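Local structure of xyloglucanase (Paenibacillus pabuli, 2JEP) at residues Ile128-His131 with Gly132-Tyr135; Gln384-Ile387 with Asn388-Gln392. The protein acts as a family 5 glycoside hydrolase that cleaves xyloglucan, a polysaccharide of plant cell walls. One frame throughout, in Å; residues are numbered along the deposited sequence.

Contact 1 of 2, residues Ile128-His131 with Gly132-Tyr135; sequences INIH and GDGY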
# COMPACT_ATOMS: atom_id res chain seq x y z
N ILE A 128 6.62 -1.37 5.15
CA ILE A 128 5.80 -1.33 6.37
C ILE A 128 5.20 0.07 6.51
O ILE A 128 5.83 1.06 6.15
CB ILE A 128 6.56 -1.71 7.66
CG1 ILE A 128 7.77 -0.81 7.91
CG2 ILE A 128 6.92 -3.17 7.59
CD1 ILE A 128 8.49 -1.12 9.22
N ASN A 129 3.97 0.15 7.00
CA ASN A 129 3.26 1.42 7.07
C ASN A 129 2.59 1.65 8.43
O ASN A 129 2.85 0.90 9.39
CB ASN A 129 2.25 1.52 5.92
CG ASN A 129 1.04 0.63 6.10
OD1 ASN A 129 0.89 -0.01 7.13
ND2 ASN A 129 0.15 0.62 5.11
N ILE A 130 1.79 2.71 8.54
CA ILE A 130 0.82 2.88 9.62
C ILE A 130 -0.53 2.87 8.93
O ILE A 130 -0.80 3.70 8.07
CB ILE A 130 1.05 4.17 10.41
CG1 ILE A 130 2.40 4.11 11.13
CG2 ILE A 130 -0.13 4.42 11.36
CD1 ILE A 130 2.72 5.36 11.97
N HIS A 131 -1.37 1.87 9.25
CA HIS A 131 -2.49 1.53 8.37
C HIS A 131 -3.87 1.91 8.92
O HIS A 131 -4.45 2.95 8.53
CB HIS A 131 -2.39 0.03 8.02
CG HIS A 131 -3.19 -0.38 6.83
ND1 HIS A 131 -2.64 -0.51 5.57
CD2 HIS A 131 -4.49 -0.73 6.72
CE1 HIS A 131 -3.57 -0.93 4.74
NE2 HIS A 131 -4.71 -1.05 5.40
N GLY A 132 -4.39 1.13 9.86
CA GLY A 132 -5.74 1.43 10.36
C GLY A 132 -5.85 2.76 11.10
O GLY A 132 -6.92 3.37 11.17
N ASP A 133 -4.72 3.20 11.67
CA ASP A 133 -4.71 4.36 12.51
C ASP A 133 -5.17 5.63 11.82
O ASP A 133 -5.58 6.57 12.48
CB ASP A 133 -3.29 4.61 13.04
CG ASP A 133 -2.72 3.43 13.80
OD1 ASP A 133 -2.62 2.33 13.21
OD2 ASP A 133 -2.36 3.61 15.00
N GLY A 134 -5.07 5.68 10.49
CA GLY A 134 -5.45 6.87 9.75
C GLY A 134 -6.90 6.99 9.34
O GLY A 134 -7.27 8.00 8.73
N TYR A 135 -7.72 5.99 9.69
CA TYR A 135 -9.13 6.00 9.31
C TYR A 135 -10.07 6.51 10.40
O TYR A 135 -10.05 6.03 11.53
CB TYR A 135 -9.59 4.61 8.97
CG TYR A 135 -9.06 3.99 7.68
CD1 TYR A 135 -9.38 4.53 6.45
CD2 TYR A 135 -8.33 2.81 7.73
CE1 TYR A 135 -8.95 3.93 5.27
CE2 TYR A 135 -7.91 2.20 6.57
CZ TYR A 135 -8.22 2.74 5.34
OH TYR A 135 -7.80 2.09 4.20
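With chi1 of I130 at -65°, CG1 lies beside the backbone N and the CG2 methyl takes the place opposite that nitrogen; D133 folds its carboxylate carbon back beside its own N (chi1 -57°), which lets methyl and acid meet. The two lie in the loop that leaves strand 125-128, the third strand of the TIM barrel of this family 5 enzyme, at the C-terminal ends of the strands where such barrels carry their active site. I130 CG2 stands 3.6 Å from D133 CB, and the side chains cross at about a right angle. The same methyl is 3.7 Å from D133 OD1, yet the carboxylate is gripped elsewhere: OD1 takes the N-H of Y92, while OD2 accepts both L93 N and the indole N-H of W142. With three donors on two oxygens, the buried acid is fixed in rotation and joins this turn to the loop after strand 85-88 and to W142 farther along its own loop.

Between I130 and D133 the chain enters a short 3-10 turn. H131 O receives a weak but nearly straight hydrogen bond from G134 N at 3.4 Å, and G132 O is met by Y135 N at 3.1 Å. The imidazole of H131 swings back to N129, whose ND2 donates to ND1 at 3.0 Å; the donor lies close to the ring plane, so ND1 acts as acceptor and the ring is held from its edge. N129 OD1 is in turn bound by V90 N, so the asparagine that positions the imidazole is itself held by the neighbouring loop. Y135 OH bonds to E182 OE1, in the loop after strand 175-178. On the ring of Y135, CD2 and CE2 both lie 4.0 Å from H131 O.

Contact 2 of 2, residues Gln384-Ile387 with Asn388-Gln392; sequences QNII and NAIMQ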
# COMPACT_ATOMS: atom_id res chain seq x y z
N GLN A 384 -4.07 -19.56 -9.65
CA GLN A 384 -2.90 -19.66 -10.53
C GLN A 384 -3.03 -18.76 -11.74
O GLN A 384 -2.05 -18.16 -12.19
CB GLN A 384 -2.71 -21.11 -11.01
CG GLN A 384 -1.44 -21.32 -11.77
CD GLN A 384 -0.25 -21.17 -10.89
OE1 GLN A 384 -0.14 -21.91 -9.90
NE2 GLN A 384 0.65 -20.20 -11.20
N ASN A 385 -4.23 -18.69 -12.31
CA ASN A 385 -4.37 -17.94 -13.54
C ASN A 385 -4.22 -16.43 -13.30
O ASN A 385 -3.68 -15.73 -14.14
CB ASN A 385 -5.69 -18.26 -14.26
CG ASN A 385 -5.63 -19.55 -15.09
OD1 ASN A 385 -4.57 -20.11 -15.34
ND2 ASN A 385 -6.79 -19.99 -15.55
N ILE A 386 -4.65 -15.93 -12.13
CA ILE A 386 -4.43 -14.51 -11.82
C ILE A 386 -2.94 -14.26 -11.56
O ILE A 386 -2.38 -13.26 -12.00
CB ILE A 386 -5.30 -14.03 -10.62
CG1 ILE A 386 -6.79 -14.09 -10.99
CG2 ILE A 386 -4.88 -12.62 -10.16
CD1 ILE A 386 -7.72 -13.86 -9.83
N ILE A 387 -2.27 -15.17 -10.84
CA ILE A 387 -0.84 -15.02 -10.66
C ILE A 387 -0.15 -14.99 -12.00
O ILE A 387 0.72 -14.14 -12.26
CB ILE A 387 -0.26 -16.17 -9.79
CG1 ILE A 387 -0.81 -16.07 -8.37
CG2 ILE A 387 1.27 -16.14 -9.78
CD1 ILE A 387 -0.48 -17.26 -7.46
N ASN A 388 -0.53 -15.91 -12.87
CA ASN A 388 0.12 -15.95 -14.19
C ASN A 388 -0.13 -14.66 -14.97
O ASN A 388 0.74 -14.18 -15.69
CB ASN A 388 -0.39 -17.13 -15.03
CG ASN A 388 0.10 -18.47 -14.55
OD1 ASN A 388 1.02 -18.56 -13.77
ND2 ASN A 388 -0.52 -19.54 -15.05
N ALA A 389 -1.34 -14.11 -14.86
CA ALA A 389 -1.70 -12.86 -15.53
C ALA A 389 -0.81 -11.70 -15.04
O ALA A 389 -0.30 -10.92 -15.84
CB ALA A 389 -3.18 -12.57 -15.29
N ILE A 390 -0.58 -11.62 -13.74
CA ILE A 390 0.30 -10.61 -13.19
C ILE A 390 1.71 -10.79 -13.76
O ILE A 390 2.38 -9.84 -14.16
CB ILE A 390 0.32 -10.66 -11.63
CG1 ILE A 390 -1.04 -10.22 -11.08
CG2 ILE A 390 1.46 -9.80 -11.04
CD1 ILE A 390 -1.24 -10.49 -9.58
N MET A 391 2.22 -12.02 -13.72
CA MET A 391 3.57 -12.24 -14.18
C MET A 391 3.72 -11.99 -15.69
O MET A 391 4.73 -11.46 -16.12
CB MET A 391 4.07 -13.61 -13.75
CG MET A 391 4.06 -13.78 -12.22
SD MET A 391 5.13 -12.60 -11.35
CE MET A 391 4.39 -12.62 -9.71
N GLN A 392 2.69 -12.32 -16.46
CA GLN A 392 2.70 -11.96 -17.89
C GLN A 392 2.75 -10.44 -18.06
O GLN A 392 3.43 -9.92 -18.94
CB GLN A 392 1.46 -12.49 -18.61
CG GLN A 392 1.45 -13.99 -18.76
CD GLN A 392 0.08 -14.53 -19.09
OE1 GLN A 392 -0.83 -13.77 -19.46
NE2 GLN A 392 -0.10 -15.85 -18.95
O HOH W 1 -2.60 -18.86 -17.09
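The last helix of the chain, residues 384-393, packs against helix 336-353 on the outside of the barrel, and the contact takes in nearly all of it. Four successive backbone bonds run from i+4 to i, from N388 N to Q384 O at 2.8 Å through to M391 N and I387 O at 3.0 Å. On the outer side chi1 of Q384 (-173°) carries CG to the far side from its N, and the chain then bends at the next bond, bringing its amide forward, one turn on, to N388. There NE2 donates to N388 OD1 at 3.1 Å; the oxygen lies in the plane of the Q384 amide, and the two amides are turned 40° apart. One water bridges the other branch, donating to N385 OD1 at 2.9 Å and accepting from N388 ND2 at 3.0 Å. On the inner side I386 CG2 comes 4.3 Å from I390 CD1, both isoleucines also touching helix 336-353. N388 is thus engaged through both amide atoms, OD1 taking the N-H of Q384 while ND2 gives one to the water; the donor's position 44° out of the N388 carbonyl plane, off the lone pairs, suggests that the direct amide bond is probably weaker than a well-directed one.

After helix 35-42 the chain lays down strands 45-48 and 85-88, and contact 1 begins on the last residue of strand 125-128, closing only a tight turn before the loop runs on to helix 150-167. The remaining barrel strands, 175-178 to 357-362, follow before contact 2 spans turns of helix 384-393 near the C terminus. The two are in series, neither nesting nor crossing. The centres of contact 1 and contact 2 are 29 Å apart, on opposite sides of the chain's centre. Between contact 1 and contact 2 the nearest atoms are about 17 Å apart. Residues 128-135 connect neighbouring loops at the strand ends, whereas residues 384-392 seat the final helix against helix 336-353.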